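Local coordinates for GDSL-like protein (Roseburia intestinalis L1-82, PDB 6HFZ) that is a two-domain esterase from a gut bacterium that removes acetyl groups from acetylated mannans, at residues 81-90 against 105-113; 137-148 against 164-174. All coordinates share one frame; numbering follows the deposited sequence.

Interaction 1 of 2, residues 81-90 against 105-113; sequences GTTSQFGVAR and IEFSVNDDS. With ACT (acetate ion), chain E.
The carboxylate of D111 grips S84 with both oxygens at the start of helix 84-96. D111 OD1 offers its syn lone pair to S84 N at 2.8 Å, and the bond is nearly straight (169° at the hydrogen). S84 OG donates to D111 OD2 over 2.6 Å, somewhat out of the carboxylate plane. This second bond depends on the serine rotamer: OG stands between the backbone N and the carbonyl carbon (chi1 65°), which points it at the acid. Outside the two segments, OD2 also meets H155, and S84 OG meets T120. T83 is the N-cap, though T83 OG1 takes only a weak bond from Q85 N at 3.1 Å.

Next to this pair of bonds, the ring of F107 lies against the turn, with S84 N above one face, offset toward the rim. T82 O approaches the ring edge, and F107 CE1 is 3.5 Å from T83 O. R90 and F107 approach each other from opposite directions, and R90 NH2 stops at the ring edge 4.1 Å from F107 CZ, the guanidinium and ring planes being almost perpendicular (85°). R90 also forms a salt bridge with D94 and a hydrogen bond to A77 O.

N110 turns its amide toward the acetate ion, probably from the crystallisation liquor. N110 ND2 donates to OXT of the acetate at 2.7 Å, and G81 N reaches the same OXT at 2.8 Å.

These two donors, one from each segment, converge on a single oxygen, consistent with the oxyanion hole of SGNH hydrolases, in which the backbone N-H groups of the serine and a glycine and an asparagine side chain steady the tetrahedral intermediate. The D111 carboxylate is likely to be further stabilised by the helix dipole, and its two bonds to S84 tie the helix start, just after the G81 turn, to the loop carrying N110.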
# COMPACT_ATOMS: atom_id res chain seq x y z
N GLY A 81 -0.88 1.35 7.73
CA GLY A 81 -2.23 1.88 7.70
C GLY A 81 -2.56 2.57 6.39
O GLY A 81 -3.35 3.55 6.41
N THR A 82 -2.05 2.05 5.28
CA THR A 82 -2.33 2.55 3.94
C THR A 82 -2.62 1.41 2.97
O THR A 82 -2.30 0.24 3.21
CB THR A 82 -1.22 3.46 3.40
OG1 THR A 82 -0.08 2.66 3.13
CG2 THR A 82 -0.88 4.61 4.33
N THR A 83 -3.24 1.79 1.85
CA THR A 83 -3.91 0.85 0.92
C THR A 83 -3.22 0.86 -0.43
O THR A 83 -2.31 1.69 -0.68
CB THR A 83 -5.39 1.27 0.74
OG1 THR A 83 -5.46 2.51 0.03
CG2 THR A 83 -6.10 1.40 2.07
N SER A 84 -3.76 0.05 -1.36
CA SER A 84 -3.30 0.01 -2.73
C SER A 84 -3.61 1.33 -3.44
O SER A 84 -2.97 1.65 -4.44
CB SER A 84 -3.88 -1.15 -3.48
OG SER A 84 -5.29 -1.03 -3.62
N GLN A 85 -4.59 2.10 -2.93
CA GLN A 85 -4.89 3.45 -3.52
C GLN A 85 -3.69 4.39 -3.29
O GLN A 85 -3.27 5.08 -4.21
CB GLN A 85 -6.22 3.98 -2.99
CG GLN A 85 -6.67 5.29 -3.63
CD GLN A 85 -8.08 5.61 -3.20
OE1 GLN A 85 -8.67 4.93 -2.37
NE2 GLN A 85 -8.65 6.68 -3.75
N PHE A 86 -3.11 4.38 -2.08
CA PHE A 86 -1.86 5.14 -1.89
C PHE A 86 -0.71 4.47 -2.66
O PHE A 86 0.11 5.13 -3.30
CB PHE A 86 -1.58 5.33 -0.42
CG PHE A 86 -0.36 6.16 -0.08
CD1 PHE A 86 0.06 7.20 -0.90
CD2 PHE A 86 0.32 5.95 1.10
CE1 PHE A 86 1.16 7.98 -0.57
CE2 PHE A 86 1.41 6.74 1.43
CZ PHE A 86 1.83 7.75 0.59
N GLY A 87 -0.69 3.12 -2.66
CA GLY A 87 0.37 2.37 -3.37
C GLY A 87 0.57 2.77 -4.83
O GLY A 87 1.72 2.95 -5.29
N VAL A 88 -0.51 2.86 -5.59
CA VAL A 88 -0.38 3.21 -7.02
C VAL A 88 0.15 4.64 -7.19
O VAL A 88 0.95 4.89 -8.13
CB VAL A 88 -1.68 2.94 -7.83
CG1 VAL A 88 -2.80 3.82 -7.33
CG2 VAL A 88 -1.47 3.08 -9.33
N ALA A 89 -0.22 5.57 -6.32
CA ALA A 89 0.24 7.00 -6.39
C ALA A 89 1.69 7.17 -5.94
O ALA A 89 2.25 8.14 -6.34
CB ALA A 89 -0.62 7.86 -5.50
N ARG A 90 2.20 6.30 -5.05
CA ARG A 90 3.56 6.40 -4.52
C ARG A 90 4.51 5.39 -5.20
O ARG A 90 5.71 5.38 -4.89
CB ARG A 90 3.59 6.26 -3.00
CG ARG A 90 3.40 4.85 -2.46
CD ARG A 90 3.02 4.85 -1.02
NE ARG A 90 2.81 3.52 -0.48
CZ ARG A 90 3.74 2.68 -0.05
NH1 ARG A 90 5.02 2.99 -0.18
NH2 ARG A 90 3.37 1.54 0.55
N ILE A 105 3.55 -7.65 -3.43
CA ILE A 105 2.51 -6.70 -3.20
C ILE A 105 1.58 -7.24 -2.11
O ILE A 105 1.05 -8.33 -2.24
CB ILE A 105 1.75 -6.39 -4.50
CG1 ILE A 105 2.63 -5.73 -5.55
CG2 ILE A 105 0.53 -5.55 -4.18
CD1 ILE A 105 1.95 -5.55 -6.85
N GLU A 106 1.36 -6.47 -1.04
CA GLU A 106 0.75 -6.98 0.18
C GLU A 106 -0.20 -5.93 0.76
O GLU A 106 0.21 -5.11 1.61
CB GLU A 106 1.89 -7.33 1.14
CG GLU A 106 1.50 -8.03 2.42
CD GLU A 106 0.88 -7.18 3.51
OE1 GLU A 106 -0.33 -7.42 3.80
OE2 GLU A 106 1.57 -6.25 4.04
N PHE A 107 -1.47 -5.96 0.30
CA PHE A 107 -2.47 -4.96 0.69
C PHE A 107 -3.81 -5.61 1.08
O PHE A 107 -4.81 -4.92 1.24
CB PHE A 107 -2.69 -3.93 -0.43
CG PHE A 107 -1.61 -2.89 -0.56
CD1 PHE A 107 -1.36 -2.00 0.49
CD2 PHE A 107 -0.80 -2.84 -1.68
CE1 PHE A 107 -0.40 -1.00 0.36
CE2 PHE A 107 0.23 -1.91 -1.75
CZ PHE A 107 0.40 -0.97 -0.76
N SER A 108 -3.86 -6.95 1.16
CA SER A 108 -5.14 -7.66 1.34
C SER A 108 -5.76 -7.53 2.75
O SER A 108 -6.93 -7.96 2.90
CB SER A 108 -5.03 -9.12 0.90
OG SER A 108 -4.49 -9.18 -0.42
N VAL A 109 -5.07 -6.94 3.75
CA VAL A 109 -5.74 -6.60 5.00
C VAL A 109 -5.65 -5.09 5.25
O VAL A 109 -5.81 -4.60 6.42
CB VAL A 109 -5.19 -7.39 6.20
CG1 VAL A 109 -5.59 -8.87 6.11
CG2 VAL A 109 -3.69 -7.26 6.39
N ASN A 110 -5.43 -4.32 4.19
CA ASN A 110 -5.49 -2.87 4.25
C ASN A 110 -6.66 -2.38 3.40
O ASN A 110 -7.56 -1.68 3.89
CB ASN A 110 -4.19 -2.22 3.76
CG ASN A 110 -3.05 -2.37 4.75
OD1 ASN A 110 -2.21 -3.26 4.60
ND2 ASN A 110 -3.09 -1.57 5.81
N ASP A 111 -6.67 -2.80 2.13
CA ASP A 111 -7.78 -2.61 1.21
C ASP A 111 -9.03 -3.25 1.84
O ASP A 111 -8.93 -4.33 2.40
CB ASP A 111 -7.55 -3.27 -0.15
CG ASP A 111 -6.48 -2.60 -0.99
OD1 ASP A 111 -5.68 -1.79 -0.41
OD2 ASP A 111 -6.46 -2.86 -2.21
N ASP A 112 -10.19 -2.59 1.71
CA ASP A 112 -11.49 -3.26 1.96
C ASP A 112 -11.82 -4.13 0.74
O ASP A 112 -11.27 -3.91 -0.36
CB ASP A 112 -12.62 -2.24 2.18
CG ASP A 112 -12.47 -1.39 3.44
OD1 ASP A 112 -11.98 -1.93 4.46
OD2 ASP A 112 -12.86 -0.20 3.38
N SER A 113 -12.64 -5.18 0.94
CA SER A 113 -12.94 -6.12 -0.16
C SER A 113 -14.09 -5.58 -1.01
O SER A 113 -15.24 -6.06 -0.94
CB SER A 113 -13.25 -7.52 0.35
OG SER A 113 -13.01 -8.49 -0.69
C ACT E . -1.82 -2.15 8.75
O ACT E . -2.05 -1.74 9.93
OXT ACT E . -1.33 -1.43 7.87
CH3 ACT E . -2.13 -3.55 8.33

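Interaction 2 of 2, residues 137-148 against 164-174; sequences VLLVHNVFYNNG and LPAVSMQSTIY
G148 lays its CA over one face of the Y174 ring, displaced somewhat toward the rim, a CH-pi contact with CA 3.5 Å from the ring centroid and 15° off the normal. It closes the far end of a beta-alpha-beta unit in the SGNH-hydrolase domain, where strands 137-141 and 166-168 run parallel. Q170 reaches the same loop: its chain is extended, with CG anti to the backbone N (chi1 -172°), and Q170 NE2 donates to G148 O at 2.8 Å, in the carbonyl plane. Replacing the Y174 ring with an alanine side chain is likely to strip G148 CA of its aromatic partner and open a gap beside the loop.

Between the strands the backbone bonds alternate, L139 N to P165 O (3.0 Å) being followed by V167 N to L139 O (2.9 Å), H141 N to V167 O and M169 N to H141 O. On one face V140 and V167 lie side by side, CG2 to CG2 at 3.9 Å; selenomethionine M169 crosses V140 there, its bent chain bringing CE near CG1. Beyond the strands, Y145 passes obliquely across I173, with Y145 CE1 3.5 Å from I173 CG2.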
# COMPACT_ATOMS: atom_id res chain seq x y z
N VAL A 137 6.45 -10.39 -10.05
CA VAL A 137 5.49 -9.91 -9.05
C VAL A 137 4.85 -11.13 -8.39
O VAL A 137 4.44 -12.07 -9.07
CB VAL A 137 4.42 -9.02 -9.70
CG1 VAL A 137 3.34 -8.59 -8.70
CG2 VAL A 137 5.02 -7.80 -10.38
N LEU A 138 4.81 -11.12 -7.05
CA LEU A 138 4.14 -12.13 -6.24
C LEU A 138 3.15 -11.41 -5.32
O LEU A 138 3.56 -10.48 -4.56
CB LEU A 138 5.19 -12.90 -5.44
CG LEU A 138 4.66 -13.84 -4.36
CD1 LEU A 138 3.91 -14.97 -5.02
CD2 LEU A 138 5.82 -14.34 -3.50
N LEU A 139 1.88 -11.82 -5.35
CA LEU A 139 0.88 -11.22 -4.47
C LEU A 139 0.88 -11.99 -3.15
O LEU A 139 0.97 -13.25 -3.14
CB LEU A 139 -0.49 -11.22 -5.14
CG LEU A 139 -0.58 -10.60 -6.53
CD1 LEU A 139 -2.01 -10.49 -6.96
CD2 LEU A 139 0.06 -9.22 -6.61
N VAL A 140 0.82 -11.27 -2.03
CA VAL A 140 0.72 -11.93 -0.75
C VAL A 140 -0.55 -11.46 -0.04
O VAL A 140 -0.81 -10.26 0.09
CB VAL A 140 1.98 -11.66 0.10
CG1 VAL A 140 1.81 -12.11 1.55
CG2 VAL A 140 3.23 -12.31 -0.49
N HIS A 141 -1.37 -12.40 0.42
CA HIS A 141 -2.65 -12.11 1.08
C HIS A 141 -2.58 -12.49 2.57
O HIS A 141 -2.66 -13.67 2.90
CB HIS A 141 -3.80 -12.90 0.42
CG HIS A 141 -3.90 -12.82 -1.08
ND1 HIS A 141 -4.13 -11.62 -1.75
CD2 HIS A 141 -3.77 -13.76 -2.05
CE1 HIS A 141 -4.14 -11.84 -3.06
NE2 HIS A 141 -3.94 -13.12 -3.27
N ASN A 142 -2.45 -11.48 3.46
CA ASN A 142 -2.56 -11.68 4.91
C ASN A 142 -4.05 -11.83 5.25
O ASN A 142 -4.90 -11.84 4.32
CB ASN A 142 -1.85 -10.55 5.64
CG ASN A 142 -0.35 -10.80 5.70
OD1 ASN A 142 0.07 -11.83 6.23
ND2 ASN A 142 0.45 -9.92 5.12
N VAL A 143 -4.35 -12.06 6.53
CA VAL A 143 -5.71 -12.32 6.95
C VAL A 143 -5.91 -11.69 8.34
O VAL A 143 -4.97 -11.64 9.15
CB VAL A 143 -5.96 -13.85 6.93
CG1 VAL A 143 -5.14 -14.54 8.03
CG2 VAL A 143 -7.43 -14.22 7.04
N PHE A 144 -7.15 -11.30 8.66
CA PHE A 144 -7.56 -10.91 9.99
C PHE A 144 -7.80 -12.20 10.81
O PHE A 144 -8.55 -13.05 10.36
CB PHE A 144 -8.85 -10.09 9.90
CG PHE A 144 -8.64 -8.64 9.56
CD1 PHE A 144 -8.40 -7.73 10.57
CD2 PHE A 144 -8.64 -8.21 8.25
CE1 PHE A 144 -8.23 -6.39 10.28
CE2 PHE A 144 -8.44 -6.87 7.96
CZ PHE A 144 -8.23 -5.97 8.97
N TYR A 145 -7.21 -12.31 12.01
CA TYR A 145 -7.32 -13.55 12.81
C TYR A 145 -8.55 -13.55 13.74
O TYR A 145 -8.86 -14.60 14.37
CB TYR A 145 -6.01 -13.84 13.53
CG TYR A 145 -4.89 -14.18 12.59
CD1 TYR A 145 -4.85 -15.41 11.96
CD2 TYR A 145 -3.97 -13.22 12.18
CE1 TYR A 145 -3.86 -15.73 11.03
CE2 TYR A 145 -3.01 -13.51 11.23
CZ TYR A 145 -2.96 -14.77 10.64
OH TYR A 145 -2.00 -15.07 9.70
N ASN A 146 -9.21 -12.40 13.87
CA ASN A 146 -10.42 -12.32 14.70
C ASN A 146 -11.61 -12.98 13.99
O ASN A 146 -12.47 -13.56 14.68
CB ASN A 146 -10.81 -10.90 15.05
CG ASN A 146 -10.90 -10.00 13.84
OD1 ASN A 146 -9.97 -9.93 13.07
ND2 ASN A 146 -12.02 -9.29 13.67
N ASN A 147 -11.64 -12.90 12.66
CA ASN A 147 -12.81 -13.39 11.89
C ASN A 147 -12.48 -14.10 10.57
O ASN A 147 -13.43 -14.50 9.87
CB ASN A 147 -13.79 -12.23 11.65
CG ASN A 147 -13.17 -11.14 10.81
OD1 ASN A 147 -12.06 -11.30 10.33
ND2 ASN A 147 -13.88 -10.05 10.66
N GLY A 148 -11.21 -14.22 10.16
CA GLY A 148 -10.88 -14.90 8.92
C GLY A 148 -10.94 -14.01 7.67
O GLY A 148 -10.83 -14.53 6.59
N LEU A 164 -0.71 -13.93 -12.26
CA LEU A 164 0.31 -13.69 -11.26
C LEU A 164 0.28 -14.74 -10.17
O LEU A 164 -0.79 -15.13 -9.70
CB LEU A 164 0.14 -12.31 -10.63
CG LEU A 164 0.29 -11.12 -11.58
CD1 LEU A 164 0.00 -9.82 -10.84
CD2 LEU A 164 1.66 -11.09 -12.17
N PRO A 165 1.46 -15.18 -9.72
CA PRO A 165 1.54 -16.04 -8.55
C PRO A 165 1.04 -15.32 -7.30
O PRO A 165 1.26 -14.11 -7.17
CB PRO A 165 3.02 -16.41 -8.43
CG PRO A 165 3.77 -15.41 -9.28
CD PRO A 165 2.78 -14.87 -10.29
N ALA A 166 0.37 -16.07 -6.40
CA ALA A 166 -0.20 -15.48 -5.20
C ALA A 166 -0.18 -16.51 -4.08
O ALA A 166 -0.53 -17.70 -4.33
CB ALA A 166 -1.61 -15.08 -5.46
N VAL A 167 0.15 -16.05 -2.87
CA VAL A 167 0.08 -16.91 -1.72
C VAL A 167 -0.79 -16.27 -0.64
O VAL A 167 -0.84 -15.01 -0.52
CB VAL A 167 1.48 -17.28 -1.20
CG1 VAL A 167 2.25 -18.11 -2.22
CG2 VAL A 167 2.30 -16.08 -0.77
N SER A 168 -1.38 -17.13 0.21
CA SER A 168 -2.41 -16.70 1.17
C SER A 168 -2.20 -17.28 2.56
O SER A 168 -1.98 -18.48 2.69
CB SER A 168 -3.78 -17.04 0.66
OG SER A 168 -4.78 -16.75 1.61
N MSE A 169 -2.41 -16.44 3.59
CA MSE A 169 -2.48 -16.87 4.99
C MSE A 169 -3.89 -17.27 5.39
O MSE A 169 -4.09 -17.96 6.40
CB MSE A 169 -1.96 -15.77 5.93
CG MSE A 169 -0.67 -15.12 5.41
SE MSE A 169 0.74 -16.48 5.09
CE MSE A 169 1.29 -15.79 3.35
N GLN A 170 -4.88 -16.88 4.58
CA GLN A 170 -6.28 -17.17 4.89
C GLN A 170 -6.56 -18.68 4.81
O GLN A 170 -7.45 -19.17 5.52
CB GLN A 170 -7.18 -16.39 3.93
CG GLN A 170 -8.68 -16.40 4.21
CD GLN A 170 -9.49 -15.52 3.29
OE1 GLN A 170 -9.47 -15.71 2.07
NE2 GLN A 170 -10.30 -14.60 3.84
N SER A 171 -5.86 -19.35 3.92
CA SER A 171 -5.98 -20.81 3.64
C SER A 171 -4.85 -21.65 4.25
O SER A 171 -4.79 -22.89 3.98
CB SER A 171 -6.09 -21.01 2.16
OG SER A 171 -5.03 -20.37 1.50
N THR A 172 -3.98 -21.06 5.09
CA THR A 172 -2.88 -21.78 5.72
C THR A 172 -2.82 -21.56 7.24
O THR A 172 -2.97 -22.53 8.00
CB THR A 172 -1.54 -21.39 5.11
OG1 THR A 172 -1.48 -19.96 5.09
CG2 THR A 172 -1.35 -21.97 3.74
N ILE A 173 -2.58 -20.32 7.69
CA ILE A 173 -2.47 -20.01 9.12
C ILE A 173 -3.85 -19.96 9.81
O ILE A 173 -4.06 -20.52 10.88
CB ILE A 173 -1.69 -18.70 9.33
CG1 ILE A 173 -0.32 -18.75 8.65
CG2 ILE A 173 -1.56 -18.40 10.81
CD1 ILE A 173 0.51 -17.50 8.90
N TYR A 174 -4.77 -19.20 9.22
CA TYR A 174 -6.11 -19.01 9.83
C TYR A 174 -6.78 -20.35 10.08
O TYR A 174 -7.34 -20.52 11.16
CB TYR A 174 -7.00 -18.06 9.02
CG TYR A 174 -8.41 -17.97 9.53
CD1 TYR A 174 -8.75 -17.30 10.71
CD2 TYR A 174 -9.40 -18.67 8.87
CE1 TYR A 174 -10.06 -17.34 11.19
CE2 TYR A 174 -10.71 -18.67 9.31
CZ TYR A 174 -11.05 -17.99 10.47
OH TYR A 174 -12.38 -18.02 10.88

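Overall arrangement
Interactions 1 and 2 are centred about 14 Å apart and share one sheet, in which strands 102-106 and 136-141 are neighbours. Two polar links join them directly: S108 OG to H141 ND1 (2.8 Å) and E106 OE1 to N142 ND2 (2.9 Å), both probable hydrogen bonds. V109 CG1 packs 3.5 Å from N142 C beside them. H155, on the helix connecting the two strands of interaction 2, bonds both S108 and D111 of interaction 1. Interaction 1 borders the probable active site: its acetate is also bonded to S41 N and H193 NE2, and S41, H193 and D190 have the geometry expected of a Ser-His-Asp triad, probably the catalytic one as in related SGNH hydrolases. In interaction 2, Y145 lies near this putative triad without touching it.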